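Local coordinates for kojibiose phosphorylase (Gut metagenome, PDB 6W0P), which belongs to glycoside hydrolase family 65 and combines an N-terminal beta domain, a helical central catalytic domain and a small C-terminal beta domain, at residues 602-610 against 631-640; 687-695 against 732-740. One frame throughout, in Å; residues are numbered along the deposited sequence. Where two conformers were deposited one is given.

In the fold
Following the chain from its N terminus, contact 1 comes first: 20 residues separate its two segments, half of them helical, and the loop closes where 602-610 meets 631-640. Contact 2 opens only after this loop has closed, so the two follow in series and neither encloses nor crosses the other. Its strands, 689-692 and 733-737, are joined by a connection that includes three strands of a second sheet. Contact 1 thus ties helices of the central catalytic domain, contact 2 strands of the C-terminal domain. Their centres lie about 19 Å apart, and Ser633 packs against Thr695 where the two domains meet.

Contact 1 of 2, residues 602-610 against 631-640; sequences SQKQLLANY and IASKIGLEKD
This is helix packing within the central catalytic domain: Tyr610, Leu606 and Leu607 of helix 603-613 lie against Ile631 on the last turn of helix 624-634, and against Ile635 and Leu637 in the turn that leads to helix 638-645. One hydrogen bond, Tyr610 OH to Asp640 OD2 on that next helix, joins the otherwise apolar contact. Tyr610 suits its place because it is both flat and polar at its tip. Its CG stands anti to the backbone N (chi1 -180°), which carries the ring across to the other segment, where Tyr610 OH donates to Asp640 OD2 over 2.8 Å. The carboxylate oxygen lies at the ring edge, and the hydroxyl meets it on its anti side, 31° out of the carboxylate plane. Methyl groups pack along the ring: Ile631 CG2 is 3.7 Å from Tyr610 CD1 and Leu637 CD1 is 3.5 Å from Tyr610 CE2, while Ile635 CD1 approaches Tyr610 CG at 3.8 Å. Ile635 is branched and serves two partners, since its CG2 meets Leu606 CB at 3.6 Å while CD1 reaches Tyr610. This division follows from a chi1 of 59°, with CG1 between the backbone N and the carbonyl carbon. Helix 624-634 ends in a Schellman motif, in which Leu637 N bonds to Ala632 O; Gly636 takes the positive phi easily because it lacks a side chain. At the start of helix 603-613, Ser602 and Gln605 form a capping box. Around this pair, helix 590-596 packs on Leu606 and Ile631 through Met594 and Leu591, and Phe644 of helix 638-645 touches Tyr610.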
loop_
_atom_site.group_PDB
_atom_site.type_symbol
_atom_site.label_atom_id
_atom_site.label_comp_id
_atom_site.label_asym_id
_atom_site.label_seq_id
_atom_site.Cartn_x
_atom_site.Cartn_y
_atom_site.Cartn_z
ATOM N N SER A 602 -8.659 36.093 -16.712
ATOM C CA SER A 602 -9.804 36.978 -17.023
ATOM C C SER A 602 -11.047 36.416 -16.341
ATOM O O SER A 602 -11.010 35.221 -15.908
ATOM C CB SER A 602 -9.982 37.091 -18.508
ATOM O OG SER A 602 -10.374 35.856 -19.081
ATOM N N GLN A 603 -12.100 37.227 -16.253
ATOM C CA GLN A 603 -13.450 36.810 -15.816
ATOM C C GLN A 603 -13.865 35.547 -16.569
ATOM O O GLN A 603 -14.475 34.651 -15.945
ATOM C CB GLN A 603 -14.490 37.896 -16.092
ATOM C CG GLN A 603 -14.297 39.125 -15.225
ATOM C CD GLN A 603 -14.459 38.785 -13.766
ATOM O OE1 GLN A 603 -15.526 38.348 -13.334
ATOM N NE2 GLN A 603 -13.392 38.971 -13.001
ATOM N N LYS A 604 -13.624 35.518 -17.875
ATOM C CA LYS A 604 -14.131 34.446 -18.769
ATOM C C LYS A 604 -13.351 33.148 -18.514
ATOM O O LYS A 604 -13.960 32.087 -18.586
ATOM C CB LYS A 604 -14.035 34.882 -20.235
ATOM C CG LYS A 604 -15.136 35.834 -20.681
ATOM C CD LYS A 604 -15.026 36.248 -22.138
ATOM C CE LYS A 604 -16.265 36.979 -22.624
ATOM N NZ LYS A 604 -16.078 37.499 -23.996
ATOM N N GLN A 605 -12.046 33.233 -18.260
ATOM C CA GLN A 605 -11.195 32.034 -17.969
ATOM C C GLN A 605 -11.627 31.367 -16.660
ATOM O O GLN A 605 -11.820 30.128 -16.652
ATOM C CB GLN A 605 -9.723 32.423 -17.945
ATOM C CG GLN A 605 -9.180 32.642 -19.355
ATOM C CD GLN A 605 -7.763 33.144 -19.309
ATOM O OE1 GLN A 605 -7.449 34.058 -18.552
ATOM N NE2 GLN A 605 -6.898 32.500 -20.076
ATOM N N LEU A 606 -11.778 32.166 -15.608
ATOM C CA LEU A 606 -12.258 31.695 -14.284
ATOM C C LEU A 606 -13.659 31.096 -14.423
ATOM O O LEU A 606 -13.898 30.026 -13.820
ATOM C CB LEU A 606 -12.240 32.862 -13.304
ATOM C CG LEU A 606 -10.858 33.392 -12.948
ATOM C CD1 LEU A 606 -10.962 34.811 -12.426
ATOM C CD2 LEU A 606 -10.203 32.493 -11.898
ATOM N N LEU A 607 -14.561 31.735 -15.169
ATOM C CA LEU A 607 -15.966 31.240 -15.246
ATOM C C LEU A 607 -15.974 29.926 -16.040
ATOM O O LEU A 607 -16.644 28.981 -15.605
ATOM C CB LEU A 607 -16.893 32.322 -15.818
ATOM C CG LEU A 607 -18.365 31.949 -16.058
ATOM C CD1 LEU A 607 -19.158 31.851 -14.771
ATOM C CD2 LEU A 607 -19.048 32.970 -16.977
ATOM N N ALA A 608 -15.212 29.817 -17.124
ATOM C CA ALA A 608 -15.190 28.576 -17.931
ATOM C C ALA A 608 -14.698 27.431 -17.042
ATOM O O ALA A 608 -15.368 26.404 -16.971
ATOM C CB ALA A 608 -14.321 28.743 -19.148
ATOM N N ASN A 609 -13.587 27.628 -16.333
ATOM C CA ASN A 609 -12.975 26.553 -15.499
ATOM C C ASN A 609 -13.843 26.297 -14.269
ATOM O O ASN A 609 -13.975 25.136 -13.886
ATOM C CB ASN A 609 -11.518 26.851 -15.186
ATOM C CG ASN A 609 -10.668 26.751 -16.432
ATOM O OD1 ASN A 609 -10.156 25.670 -16.700
ATOM N ND2 ASN A 609 -10.533 27.833 -17.202
ATOM N N TYR A 610 -14.413 27.340 -13.685
ATOM C CA TYR A 610 -15.307 27.202 -12.519
ATOM C C TYR A 610 -16.502 26.336 -12.928
ATOM O O TYR A 610 -16.891 25.424 -12.148
ATOM C CB TYR A 610 -15.741 28.567 -11.986
ATOM C CG TYR A 610 -16.654 28.498 -10.789
ATOM C CD1 TYR A 610 -16.162 28.482 -9.491
ATOM C CD2 TYR A 610 -18.025 28.449 -10.961
ATOM C CE1 TYR A 610 -17.009 28.420 -8.397
ATOM C CE2 TYR A 610 -18.884 28.383 -9.881
ATOM C CZ TYR A 610 -18.373 28.335 -8.596
ATOM O OH TYR A 610 -19.264 28.299 -7.568
ATOM N N ILE A 631 -13.436 32.296 -5.700
ATOM C CA ILE A 631 -13.513 32.363 -7.186
ATOM C C ILE A 631 -14.941 32.779 -7.569
ATOM O O ILE A 631 -15.059 33.627 -8.442
ATOM C CB ILE A 631 -13.053 31.054 -7.841
ATOM C CG1 ILE A 631 -11.553 30.850 -7.630
ATOM C CG2 ILE A 631 -13.422 31.017 -9.322
ATOM C CD1 ILE A 631 -11.064 29.447 -8.014
ATOM N N ALA A 632 -15.974 32.210 -6.950
ATOM C CA ALA A 632 -17.389 32.571 -7.213
ATOM C C ALA A 632 -17.564 34.078 -7.035
ATOM O O ALA A 632 -18.111 34.697 -7.942
ATOM C CB ALA A 632 -18.338 31.824 -6.309
ATOM N N SER A 633 -17.094 34.648 -5.923
ATOM C CA SER A 633 -17.167 36.111 -5.662
ATOM C C SER A 633 -16.522 36.876 -6.832
ATOM O O SER A 633 -17.145 37.782 -7.362
ATOM C CB SER A 633 -16.518 36.487 -4.348
ATOM O OG SER A 633 -17.398 36.280 -3.260
ATOM N N LYS A 634 -15.295 36.495 -7.206
ATOM C CA LYS A 634 -14.472 37.145 -8.260
ATOM C C LYS A 634 -15.248 37.198 -9.581
ATOM O O LYS A 634 -15.057 38.198 -10.313
ATOM C CB LYS A 634 -13.161 36.376 -8.428
ATOM C CG LYS A 634 -12.103 37.026 -9.308
ATOM C CD LYS A 634 -11.450 38.242 -8.713
ATOM C CE LYS A 634 -10.653 37.954 -7.447
ATOM N NZ LYS A 634 -10.222 39.208 -6.757
ATOM N N ILE A 635 -16.094 36.205 -9.879
ATOM C CA ILE A 635 -16.830 36.140 -11.180
ATOM C C ILE A 635 -18.317 36.534 -11.016
ATOM O O ILE A 635 -19.080 36.300 -11.965
ATOM C CB ILE A 635 -16.646 34.765 -11.854
ATOM C CG1 ILE A 635 -17.142 33.606 -10.993
ATOM C CG2 ILE A 635 -15.197 34.561 -12.269
ATOM C CD1 ILE A 635 -16.761 32.256 -11.531
ATOM N N GLY A 636 -18.713 37.152 -9.901
ATOM C CA GLY A 636 -20.063 37.725 -9.720
ATOM C C GLY A 636 -21.128 36.691 -9.384
ATOM O O GLY A 636 -22.309 37.057 -9.462
ATOM N N LEU A 637 -20.759 35.460 -8.974
ATOM C CA LEU A 637 -21.731 34.401 -8.571
ATOM C C LEU A 637 -21.968 34.478 -7.053
ATOM O O LEU A 637 -21.442 33.621 -6.274
ATOM C CB LEU A 637 -21.190 33.029 -8.977
ATOM C CG LEU A 637 -21.024 32.770 -10.464
ATOM C CD1 LEU A 637 -20.551 31.349 -10.689
ATOM C CD2 LEU A 637 -22.332 33.014 -11.202
ATOM N N GLU A 638 -22.779 35.455 -6.654
ATOM C CA GLU A 638 -22.978 35.865 -5.240
ATOM C C GLU A 638 -23.647 34.732 -4.454
ATOM O O GLU A 638 -23.309 34.554 -3.258
ATOM C CB GLU A 638 -23.826 37.129 -5.177
ATOM C CG GLU A 638 -23.169 38.350 -5.783
ATOM C CD GLU A 638 -24.034 39.590 -5.611
ATOM O OE1 GLU A 638 -24.698 39.990 -6.606
ATOM O OE2 GLU A 638 -24.078 40.128 -4.469
ATOM N N LYS A 639 -24.551 33.992 -5.092
ATOM C CA LYS A 639 -25.318 32.913 -4.423
ATOM C C LYS A 639 -24.354 31.793 -4.043
ATOM O O LYS A 639 -24.308 31.447 -2.871
ATOM C CB LYS A 639 -26.457 32.386 -5.297
ATOM C CG LYS A 639 -27.365 31.383 -4.599
ATOM C CD LYS A 639 -28.676 31.128 -5.328
ATOM C CE LYS A 639 -28.968 29.646 -5.497
ATOM N NZ LYS A 639 -28.125 29.045 -6.568
ATOM N N ASP A 640 -23.634 31.249 -5.022
ATOM C CA ASP A 640 -22.529 30.282 -4.822
ATOM C C ASP A 640 -21.513 30.816 -3.798
ATOM O O ASP A 640 -21.088 30.050 -2.921
ATOM C CB ASP A 640 -21.808 30.029 -6.139
ATOM C CG ASP A 640 -22.582 29.187 -7.126
ATOM O OD1 ASP A 640 -23.759 28.938 -6.866
ATOM O OD2 ASP A 640 -21.974 28.800 -8.153
#

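Contact 2 of 2, residues 687-695 against 732-740; sequences NDILNLTPT and ILPINVYGK
The ring of Tyr738 has Pro694 O at its edge, near the ring plane, while Pro694 CD lies 3.6 Å from Tyr738 CZ and Thr693 CG2 packs against Tyr738 CD1. Tyr738 OH donates to Pro694 O over 2.6 Å, tilted 20° from the carbonyl plane. Tyrosine suits the spot, for its ring packs on proline and threonine while its hydroxyl satisfies a main-chain oxygen beyond the strand. The second pair of flat groups is Asn691 and Asn736, which lie side by side and point the same way, their amide planes only 10° apart; Asn691 OD1 is 3.5 Å from Asn736 CB. With CG anti to the backbone N (chi1 -162°), the Asn736 amide lies beside that of Asn691. A water lies close to Asn736 OD1 and also bridges Leu692 O and Gly739 N.

The backbones run parallel. Asn736 N donates to Leu690 O, Leu692 N to Asn736 O over 2.8 Å, and Tyr738 N to Leu692 O. Where Leu690 N and Pro734 O stand too far apart to bond directly, another water joins them, accepting from the nitrogen and donating to the carbonyl. On the face away from the asparagines, Leu690, Leu692, Ile735 and Val737 form an apolar surface; Leu690 and Ile735 lie side by side, pointing the same way. These branched residues pack against strands 712-718, 722-726 and 747-751. A type I' turn from Val737 to Lys740, whose central residues Tyr738 and Gly739 both take positive phi, leads into strand 740-744 as a beta hairpin. The parallel pair is thus the centre of a mixed four-stranded sheet, packed face to face on an antiparallel one as a beta sandwich in the C-terminal domain.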
loop_
_atom_site.group_PDB
_atom_site.type_symbol
_atom_site.label_atom_id
_atom_site.label_comp_id
_atom_site.label_asym_id
_atom_site.label_seq_id
_atom_site.Cartn_x
_atom_site.Cartn_y
_atom_site.Cartn_z
ATOM N N ASN A 687 0.489 44.298 -9.954
ATOM C CA ASN A 687 1.599 45.232 -10.276
ATOM C C ASN A 687 1.913 46.054 -9.026
ATOM O O ASN A 687 2.045 47.286 -9.148
ATOM C CB ASN A 687 1.257 46.139 -11.466
ATOM C CG ASN A 687 0.843 45.342 -12.687
ATOM O OD1 ASN A 687 1.396 44.274 -12.958
ATOM N ND2 ASN A 687 -0.124 45.852 -13.439
ATOM N N ASP A 688 1.956 45.404 -7.855
ATOM C CA ASP A 688 2.425 46.024 -6.587
ATOM C C ASP A 688 1.454 47.128 -6.132
ATOM O O ASP A 688 1.902 48.031 -5.407
ATOM C CB ASP A 688 3.846 46.565 -6.778
ATOM C CG ASP A 688 4.581 46.728 -5.468
ATOM O OD1 ASP A 688 4.411 45.847 -4.622
ATOM O OD2 ASP A 688 5.291 47.736 -5.301
ATOM N N ILE A 689 0.181 47.047 -6.542
ATOM C CA ILE A 689 -0.934 47.956 -6.136
ATOM C C ILE A 689 -1.992 47.089 -5.451
ATOM O O ILE A 689 -2.436 46.103 -6.064
ATOM C CB ILE A 689 -1.573 48.687 -7.339
ATOM C CG1 ILE A 689 -0.573 49.391 -8.269
ATOM C CG2 ILE A 689 -2.666 49.614 -6.858
ATOM C CD1 ILE A 689 0.075 50.628 -7.699
ATOM N N LEU A 690 -2.429 47.469 -4.253
ATOM C CA LEU A 690 -3.517 46.759 -3.546
ATOM C C LEU A 690 -4.848 47.060 -4.241
ATOM O O LEU A 690 -5.179 48.254 -4.401
ATOM C CB LEU A 690 -3.529 47.193 -2.077
ATOM C CG LEU A 690 -4.501 46.435 -1.180
ATOM C CD1 LEU A 690 -3.810 45.998 0.097
ATOM C CD2 LEU A 690 -5.711 47.284 -0.858
ATOM N N ASN A 691 -5.579 45.997 -4.578
ATOM C CA ASN A 691 -6.938 46.017 -5.155
ATOM C C ASN A 691 -7.938 45.468 -4.131
ATOM O O ASN A 691 -7.616 44.490 -3.423
ATOM C CB ASN A 691 -7.039 45.185 -6.438
ATOM C CG ASN A 691 -6.358 45.793 -7.651
ATOM O OD1 ASN A 691 -7.021 46.049 -8.644
ATOM N ND2 ASN A 691 -5.052 46.016 -7.586
ATOM N N LEU A 692 -9.132 46.064 -4.100
ATOM C CA LEU A 692 -10.327 45.573 -3.365
ATOM C C LEU A 692 -11.518 45.606 -4.321
ATOM O O LEU A 692 -11.552 46.527 -5.158
ATOM C CB LEU A 692 -10.598 46.481 -2.160
ATOM C CG LEU A 692 -9.499 46.527 -1.098
ATOM C CD1 LEU A 692 -9.826 47.581 -0.041
ATOM C CD2 LEU A 692 -9.329 45.170 -0.452
ATOM N N THR A 693 -12.404 44.606 -4.229
ATOM C CA THR A 693 -13.719 44.535 -4.917
ATOM C C THR A 693 -14.741 44.001 -3.930
ATOM O O THR A 693 -15.158 42.852 -4.028
ATOM C CB THR A 693 -13.689 43.627 -6.152
ATOM O OG1 THR A 693 -12.581 44.032 -6.941
ATOM C CG2 THR A 693 -14.957 43.707 -6.977
ATOM N N PRO A 694 -15.088 44.780 -2.893
ATOM C CA PRO A 694 -15.947 44.280 -1.824
ATOM C C PRO A 694 -17.378 43.942 -2.279
ATOM O O PRO A 694 -18.021 44.745 -2.938
ATOM C CB PRO A 694 -15.899 45.401 -0.775
ATOM C CG PRO A 694 -14.622 46.140 -1.084
ATOM C CD PRO A 694 -14.547 46.108 -2.597
ATOM N N THR A 695 -17.817 42.729 -1.934
ATOM C CA THR A 695 -19.180 42.206 -2.197
ATOM C C THR A 695 -19.807 41.816 -0.855
ATOM O O THR A 695 -19.096 41.816 0.161
ATOM C CB THR A 695 -19.126 41.055 -3.208
ATOM O OG1 THR A 695 -18.153 40.103 -2.767
ATOM C CG2 THR A 695 -18.787 41.526 -4.608
ATOM N N ILE A 732 0.846 58.741 0.934
ATOM C CA ILE A 732 -0.148 58.234 -0.050
ATOM C C ILE A 732 0.052 56.727 -0.230
ATOM O O ILE A 732 1.174 56.310 -0.562
ATOM C CB ILE A 732 -0.011 59.009 -1.373
ATOM C CG1 ILE A 732 -0.540 60.446 -1.226
ATOM C CG2 ILE A 732 -0.676 58.244 -2.524
ATOM C CD1 ILE A 732 -0.055 61.390 -2.313
ATOM N N LEU A 733 -1.008 55.939 -0.041
ATOM C CA LEU A 733 -1.066 54.572 -0.613
ATOM C C LEU A 733 -2.025 54.603 -1.790
ATOM O O LEU A 733 -3.206 54.874 -1.603
ATOM C CB LEU A 733 -1.541 53.543 0.421
ATOM C CG LEU A 733 -1.636 52.122 -0.132
ATOM C CD1 LEU A 733 -0.271 51.639 -0.606
ATOM C CD2 LEU A 733 -2.231 51.156 0.894
ATOM N N PRO A 734 -1.564 54.311 -3.016
ATOM C CA PRO A 734 -2.475 54.044 -4.116
ATOM C C PRO A 734 -3.234 52.750 -3.859
ATOM O O PRO A 734 -2.642 51.766 -3.484
ATOM C CB PRO A 734 -1.596 53.879 -5.352
ATOM C CG PRO A 734 -0.206 53.645 -4.819
ATOM C CD PRO A 734 -0.155 54.268 -3.440
ATOM N N ILE A 735 -4.527 52.792 -4.084
ATOM C CA ILE A 735 -5.393 51.604 -3.910
ATOM C C ILE A 735 -6.439 51.608 -5.028
ATOM O O ILE A 735 -6.924 52.685 -5.395
ATOM C CB ILE A 735 -5.971 51.601 -2.482
ATOM C CG1 ILE A 735 -6.920 50.429 -2.236
ATOM C CG2 ILE A 735 -6.616 52.939 -2.145
ATOM C CD1 ILE A 735 -7.361 50.336 -0.799
ATOM N N ASN A 736 -6.725 50.426 -5.555
ATOM C CA ASN A 736 -7.643 50.215 -6.691
ATOM C C ASN A 736 -8.934 49.608 -6.129
ATOM O O ASN A 736 -8.853 48.487 -5.556
ATOM C CB ASN A 736 -6.900 49.383 -7.737
ATOM C CG ASN A 736 -7.563 49.476 -9.079
ATOM O OD1 ASN A 736 -8.739 49.154 -9.188
ATOM N ND2 ASN A 736 -6.837 49.954 -10.074
ATOM N N VAL A 737 -10.057 50.332 -6.183
ATOM C CA VAL A 737 -11.368 49.847 -5.654
ATOM C C VAL A 737 -12.418 49.875 -6.775
ATOM O O VAL A 737 -12.666 50.967 -7.372
ATOM C CB VAL A 737 -11.848 50.630 -4.410
ATOM C CG1 VAL A 737 -13.016 49.936 -3.730
ATOM C CG2 VAL A 737 -10.740 50.846 -3.387
ATOM N N TYR A 738 -13.033 48.716 -7.046
ATOM C CA TYR A 738 -14.039 48.537 -8.119
ATOM C C TYR A 738 -13.402 49.002 -9.437
ATOM O O TYR A 738 -14.094 49.568 -10.277
ATOM C CB TYR A 738 -15.338 49.277 -7.781
ATOM C CG TYR A 738 -16.030 48.784 -6.532
ATOM C CD1 TYR A 738 -16.327 47.437 -6.360
ATOM C CD2 TYR A 738 -16.378 49.647 -5.506
ATOM C CE1 TYR A 738 -16.963 46.963 -5.224
ATOM C CE2 TYR A 738 -17.011 49.187 -4.361
ATOM C CZ TYR A 738 -17.300 47.841 -4.213
ATOM O OH TYR A 738 -17.903 47.376 -3.071
ATOM N N GLY A 739 -12.090 48.763 -9.592
ATOM C CA GLY A 739 -11.345 49.011 -10.836
ATOM C C GLY A 739 -10.923 50.459 -11.021
ATOM O O GLY A 739 -10.354 50.729 -12.094
ATOM N N LYS A 740 -11.149 51.350 -10.038
ATOM C CA LYS A 740 -10.691 52.778 -10.081
ATOM C C LYS A 740 -9.540 52.991 -9.087
ATOM O O LYS A 740 -9.594 52.427 -7.956
ATOM C CB LYS A 740 -11.824 53.761 -9.754
ATOM C CG LYS A 740 -13.162 53.498 -10.444
ATOM C CD LYS A 740 -13.507 54.479 -11.548
ATOM C CE LYS A 740 -14.516 53.936 -12.545
ATOM N NZ LYS A 740 -15.756 53.450 -11.882
HETATM O O HOH W 1 -1.068 49.751 -3.122
HETATM O O HOH W 2 -10.525 46.880 -7.860
#